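Local atomic coordinates of prolyl-tRNA synthetase (Naegleria fowleri, PDB entry 6UYH), a protein that attaches proline to its cognate tRNA in an ATP-dependent reaction, as expected of a class II aminoacyl-tRNA synthetase, and binds halofuginone beside an ATP analogue. Residues P202-F214 against G471-S483. Numbering follows the deposited sequence.
Sequences PVIKGTKTENEKF and GAAKSLCVPLDQS. With HFG (7-bromo-6-chloro-3-{3-[(2R,3S)-3-hydroxypiperidin-2-yl]-2-oxopropyl}quinazolin-4(3H)-one), chain D; EDO (1,2-ethanediol), chain P.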
loop_
_atom_site.group_PDB
_atom_site.type_symbol
_atom_site.label_atom_id
_atom_site.label_comp_id
_atom_site.label_asym_id
_atom_site.label_seq_id
_atom_site.Cartn_x
_atom_site.Cartn_y
_atom_site.Cartn_z
ATOM N N PRO A 202 17.327 19.352 -2.083
ATOM C CA PRO A 202 18.293 19.209 -3.176
ATOM C C PRO A 202 19.115 17.939 -3.022
ATOM O O PRO A 202 19.340 17.449 -1.913
ATOM C CB PRO A 202 19.171 20.459 -3.029
ATOM C CG PRO A 202 19.176 20.713 -1.548
ATOM C CD PRO A 202 17.763 20.347 -1.087
ATOM N N VAL A 203 19.573 17.406 -4.162
ATOM C CA VAL A 203 20.305 16.144 -4.171
ATOM C C VAL A 203 21.575 16.298 -4.989
ATOM O O VAL A 203 21.722 17.217 -5.799
ATOM C CB VAL A 203 19.488 14.952 -4.737
ATOM C CG1 VAL A 203 18.161 14.776 -4.015
ATOM C CG2 VAL A 203 19.282 15.100 -6.227
ATOM N N ILE A 204 22.495 15.363 -4.767
ATOM C CA ILE A 204 23.691 15.202 -5.586
ATOM C C ILE A 204 23.702 13.768 -6.091
ATOM O O ILE A 204 23.670 12.828 -5.288
ATOM C CB ILE A 204 24.977 15.494 -4.803
ATOM C CG1 ILE A 204 24.987 16.936 -4.301
ATOM C CG2 ILE A 204 26.184 15.248 -5.703
ATOM C CD1 ILE A 204 26.098 17.207 -3.311
ATOM N N LYS A 205 23.747 13.599 -7.411
ATOM C CA LYS A 205 23.816 12.273 -8.010
ATOM C C LYS A 205 25.261 11.797 -8.066
ATOM O O LYS A 205 26.153 12.548 -8.440
ATOM C CB LYS A 205 23.258 12.300 -9.431
ATOM C CG LYS A 205 21.774 12.524 -9.554
ATOM C CD LYS A 205 21.439 12.684 -11.037
ATOM C CE LYS A 205 19.928 12.784 -11.275
ATOM N NZ LYS A 205 19.673 13.009 -12.730
ATOM N N GLY A 206 25.478 10.523 -7.759
ATOM C CA GLY A 206 26.820 9.992 -7.879
ATOM C C GLY A 206 26.784 8.481 -7.890
ATOM O O GLY A 206 25.734 7.861 -7.722
ATOM N N THR A 207 27.952 7.893 -8.117
ATOM C CA THR A 207 28.122 6.457 -7.961
ATOM C C THR A 207 28.771 6.177 -6.610
ATOM O O THR A 207 29.591 6.958 -6.132
ATOM C CB THR A 207 28.995 5.878 -9.078
ATOM O OG1 THR A 207 30.264 6.530 -9.055
ATOM C CG2 THR A 207 28.359 6.117 -10.431
ATOM N N LYS A 208 28.401 5.058 -6.000
ATOM C CA LYS A 208 29.059 4.646 -4.771
ATOM C C LYS A 208 30.411 3.997 -5.062
ATOM O O LYS A 208 30.653 3.453 -6.146
ATOM C CB LYS A 208 28.171 3.682 -3.983
ATOM C CG LYS A 208 26.966 4.351 -3.371
ATOM C CD LYS A 208 26.260 3.398 -2.429
ATOM C CE LYS A 208 24.967 3.993 -1.914
ATOM N NZ LYS A 208 24.311 3.060 -0.962
ATOM N N THR A 209 31.320 4.098 -4.088
ATOM C CA THR A 209 32.605 3.422 -4.198
ATOM C C THR A 209 32.435 1.908 -4.041
ATOM O O THR A 209 31.374 1.411 -3.660
ATOM C CB THR A 209 33.565 3.938 -3.131
ATOM O OG1 THR A 209 32.992 3.680 -1.844
ATOM C CG2 THR A 209 33.760 5.428 -3.285
ATOM N N GLU A 210 33.521 1.173 -4.299
ATOM C CA GLU A 210 33.446 -0.285 -4.222
ATOM C C GLU A 210 33.024 -0.750 -2.829
ATOM O O GLU A 210 32.282 -1.729 -2.692
ATOM C CB GLU A 210 34.784 -0.904 -4.622
ATOM C CG GLU A 210 35.118 -0.727 -6.098
ATOM C CD GLU A 210 34.046 -1.299 -7.013
ATOM O OE1 GLU A 210 33.667 -2.473 -6.818
ATOM O OE2 GLU A 210 33.574 -0.572 -7.918
ATOM N N ASN A 211 33.465 -0.045 -1.786
ATOM C CA ASN A 211 33.137 -0.462 -0.427
ATOM C C ASN A 211 31.678 -0.201 -0.084
ATOM O O ASN A 211 31.083 -0.957 0.693
ATOM C CB ASN A 211 34.052 0.242 0.579
ATOM C CG ASN A 211 33.672 -0.050 2.022
ATOM O OD1 ASN A 211 33.743 -1.192 2.474
ATOM N ND2 ASN A 211 33.274 0.988 2.755
ATOM N N GLU A 212 31.077 0.844 -0.651
ATOM C CA GLU A 212 29.720 1.211 -0.289
ATOM C C GLU A 212 28.667 0.658 -1.235
ATOM O O GLU A 212 27.486 0.660 -0.882
ATOM C CB GLU A 212 29.585 2.736 -0.213
ATOM C CG GLU A 212 30.291 3.346 0.987
ATOM C CD GLU A 212 29.602 3.002 2.298
ATOM O OE1 GLU A 212 28.354 2.966 2.323
ATOM O OE2 GLU A 212 30.308 2.762 3.299
ATOM N N LYS A 213 29.047 0.183 -2.417
ATOM C CA LYS A 213 28.039 -0.291 -3.352
ATOM C C LYS A 213 27.457 -1.627 -2.886
ATOM O O LYS A 213 28.028 -2.332 -2.048
ATOM C CB LYS A 213 28.631 -0.438 -4.755
ATOM C CG LYS A 213 29.435 -1.702 -4.954
ATOM C CD LYS A 213 29.756 -1.924 -6.433
ATOM C CE LYS A 213 30.570 -3.192 -6.641
ATOM N NZ LYS A 213 29.904 -4.409 -6.091
ATOM N N PHE A 214 26.299 -1.965 -3.445
ATOM C CA PHE A 214 25.683 -3.264 -3.198
ATOM C C PHE A 214 26.604 -4.371 -3.703
ATOM O O PHE A 214 27.009 -4.376 -4.871
ATOM C CB PHE A 214 24.323 -3.307 -3.900
ATOM C CG PHE A 214 23.544 -4.594 -3.717
ATOM C CD1 PHE A 214 22.676 -5.021 -4.711
ATOM C CD2 PHE A 214 23.664 -5.353 -2.566
ATOM C CE1 PHE A 214 21.934 -6.186 -4.563
ATOM C CE2 PHE A 214 22.936 -6.526 -2.412
ATOM C CZ PHE A 214 22.071 -6.938 -3.412
ATOM N N GLY A 471 31.776 10.523 14.303
ATOM C CA GLY A 471 32.422 11.615 13.618
ATOM C C GLY A 471 33.253 11.201 12.431
ATOM O O GLY A 471 33.812 12.061 11.748
ATOM N N ALA A 472 33.348 9.901 12.159
ATOM C CA ALA A 472 34.149 9.421 11.043
ATOM C C ALA A 472 33.554 9.869 9.716
ATOM O O ALA A 472 32.335 9.968 9.552
ATOM C CB ALA A 472 34.247 7.899 11.066
ATOM N N ALA A 473 34.432 10.134 8.757
ATOM C CA ALA A 473 34.009 10.453 7.403
ATOM C C ALA A 473 33.911 9.166 6.604
ATOM O O ALA A 473 34.787 8.301 6.690
ATOM C CB ALA A 473 34.999 11.405 6.727
ATOM N N LYS A 474 32.850 9.037 5.817
ATOM C CA LYS A 474 32.775 7.906 4.906
ATOM C C LYS A 474 32.526 8.415 3.497
ATOM O O LYS A 474 32.226 9.591 3.279
ATOM C CB LYS A 474 31.704 6.905 5.333
ATOM C CG LYS A 474 30.303 7.400 5.222
ATOM C CD LYS A 474 29.354 6.344 5.792
ATOM C CE LYS A 474 28.413 5.774 4.745
ATOM N NZ LYS A 474 27.805 4.502 5.234
ATOM N N SER A 475 32.705 7.532 2.522
ATOM C CA SER A 475 32.455 7.940 1.154
ATOM C C SER A 475 30.955 8.105 0.968
ATOM O O SER A 475 30.158 7.283 1.436
ATOM C CB SER A 475 33.018 6.927 0.158
ATOM O OG SER A 475 32.260 5.745 0.190
ATOM N N LEU A 476 30.570 9.202 0.336
ATOM C CA LEU A 476 29.166 9.465 0.059
ATOM C C LEU A 476 28.839 9.085 -1.380
ATOM O O LEU A 476 27.999 8.215 -1.625
ATOM C CB LEU A 476 28.861 10.937 0.360
ATOM C CG LEU A 476 29.297 11.349 1.778
ATOM C CD1 LEU A 476 29.065 12.850 2.003
ATOM C CD2 LEU A 476 28.606 10.496 2.857
ATOM N N CYS A 477 29.561 9.658 -2.338
ATOM C CA CYS A 477 29.448 9.228 -3.724
ATOM C C CYS A 477 30.611 9.824 -4.494
ATOM O O CYS A 477 31.272 10.757 -4.035
ATOM C CB CYS A 477 28.129 9.670 -4.348
ATOM S SG CYS A 477 28.018 11.453 -4.559
ATOM N N VAL A 478 30.844 9.278 -5.681
ATOM C CA VAL A 478 31.652 9.942 -6.699
ATOM C C VAL A 478 30.685 10.692 -7.614
ATOM O O VAL A 478 29.941 10.042 -8.381
ATOM C CB VAL A 478 32.508 8.938 -7.479
ATOM C CG1 VAL A 478 33.364 9.662 -8.511
ATOM C CG2 VAL A 478 33.378 8.125 -6.517
ATOM N N PRO A 479 30.614 12.019 -7.537
ATOM C CA PRO A 479 29.589 12.752 -8.298
ATOM C C PRO A 479 29.633 12.421 -9.785
ATOM O O PRO A 479 30.711 12.352 -10.384
ATOM C CB PRO A 479 29.946 14.218 -8.035
ATOM C CG PRO A 479 30.596 14.204 -6.684
ATOM C CD PRO A 479 31.392 12.909 -6.653
ATOM N N LEU A 480 28.444 12.197 -10.377
ATOM C CA LEU A 480 28.362 11.941 -11.815
ATOM C C LEU A 480 28.921 13.100 -12.626
ATOM O O LEU A 480 29.630 12.891 -13.623
ATOM C CB LEU A 480 26.909 11.685 -12.238
ATOM C CG LEU A 480 26.153 10.544 -11.578
ATOM C CD1 LEU A 480 24.799 10.401 -12.246
ATOM C CD2 LEU A 480 26.951 9.259 -11.685
ATOM N N ASP A 481 28.584 14.328 -12.242
ATOM C CA ASP A 481 29.005 15.520 -12.973
ATOM C C ASP A 481 30.261 16.068 -12.301
ATOM O O ASP A 481 30.189 16.665 -11.226
ATOM C CB ASP A 481 27.879 16.551 -12.983
ATOM C CG ASP A 481 28.193 17.764 -13.842
ATOM O OD1 ASP A 481 29.331 17.892 -14.350
ATOM O OD2 ASP A 481 27.283 18.601 -14.001
ATOM N N GLN A 482 31.420 15.848 -12.928
ATOM C CA GLN A 482 32.690 16.350 -12.414
ATOM C C GLN A 482 33.149 17.622 -13.122
ATOM O O GLN A 482 34.279 18.076 -12.890
ATOM C CB GLN A 482 33.777 15.263 -12.536
ATOM C CG GLN A 482 33.394 13.948 -11.853
ATOM C CD GLN A 482 34.224 13.645 -10.614
ATOM O OE1 GLN A 482 35.411 13.966 -10.553
ATOM N NE2 GLN A 482 33.595 13.022 -9.615
ATOM N N SER A 483 32.289 18.228 -13.948
ATOM C CA SER A 483 32.747 19.259 -14.878
ATOM C C SER A 483 33.148 20.550 -14.174
ATOM O O SER A 483 33.960 21.308 -14.711
ATOM C CB SER A 483 31.665 19.552 -15.919
ATOM O OG SER A 483 30.516 20.104 -15.303
HETATM O "O4'" HFG D . 18.494 -4.272 -0.452
HETATM C C21 HFG D . 19.572 -4.132 -0.990
HETATM C "C3'" HFG D . 19.700 -3.932 -2.482
HETATM C "C2'" HFG D . 18.483 -3.311 -3.180
HETATM N "N1'" HFG D . 17.310 -4.195 -3.161
HETATM C "C6'" HFG D . 16.203 -3.654 -3.959
HETATM C "C5'" HFG D . 15.760 -2.302 -3.467
HETATM C "C4'" HFG D . 16.950 -1.341 -3.397
HETATM C C39 HFG D . 18.093 -1.949 -2.604
HETATM O "O7'" HFG D . 19.219 -1.065 -2.630
HETATM C "C1'" HFG D . 20.877 -4.172 -0.181
HETATM N N3 HFG D . 20.712 -4.877 1.088
HETATM C C4 HFG D . 20.508 -6.249 1.044
HETATM O O11 HFG D . 20.515 -6.854 -0.013
HETATM C C10 HFG D . 20.251 -6.852 2.358
HETATM C C5 HFG D . 20.043 -8.226 2.471
HETATM C C2 HFG D . 20.681 -4.177 2.264
HETATM N N1 HFG D . 20.442 -4.663 3.430
HETATM C C9 HFG D . 20.202 -6.036 3.491
HETATM C C8 HFG D . 19.885 -6.593 4.730
HETATM C C7 HFG D . 19.652 -7.956 4.819
HETATM BR BR1 HFG D . 19.122 -8.659 6.494
HETATM C C6 HFG D . 19.761 -8.768 3.710
HETATM CL CL1 HFG D . 19.602 -10.494 3.842
HETATM C C1 EDO P . 30.126 1.934 8.711
HETATM O O1 EDO P . 29.325 1.810 9.890
HETATM C C2 EDO P . 29.215 2.273 7.544
HETATM O O2 EDO P . 28.397 3.387 7.915
HETATM O O HOH W 1 26.761 14.794 -9.941
HETATM O O HOH W 2 30.914 8.367 -10.981
HETATM O O HOH W 3 30.287 5.848 -1.919
#
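Thr207 and Val478 face each other as a hydrogen-bonded antiparallel pair: Val478 N gives a nearly straight bond (172°) to Thr207 O at 2.7 Å, while Thr207 N returns one to Val478 O. Both residues are beta-branched, a shape suited to strands, and their side chains lie on the same face, where Thr207 OG1 comes within 3.6 Å of Val478 CB. A water joins OG1 to Val478 O, and Thr207 turns its methyl CG2 to Leu480 CD2 (3.7 Å). Leu480 spans Gly206: its other branch, CD1, rests against Lys205 CB, and Leu480 N bonds to Lys205 O. At the next pair, the non-hydrogen-bonded one, Gly206 has no side chain, so its CA can lie 3.9 Å from Pro479 CA and leave room for the small thiol of Cys477, which reaches toward Ile204 CG2.

The axes of strands 204-207 and 474-479 lie at 89°, so the ladder between them is short and side chains carry the contact onward. Thr209 OG1 and Ser475 OG lie 3.0 Å apart, each hydrogen-bonded to the carboxylate of Glu447, and a water links Ser475 OG to Thr209 N. Glu212, bent at chi2 (-70°), lays CG over Ser475 OG and brings OE1 to Lys474 NZ at 3.3 Å, a salt bridge whose hydrogen bond is weak, the two side chains crossing at about a right angle. Lys474 NZ also bonds an ethanediol, probably from the crystallisation liquor. Farther along, C3' of halofuginone sits over the centre of one face of the Phe214 ring.

Strand 204-207 lies between strand 219-227 of the class II catalytic core and strand 474-479 of the C-terminal region, bonded to each along one edge; strand 474-479 pairs in turn with strand 505-512, helix 177-198 packs on Lys205 and Leu480, and helix 391-415 on Ile204.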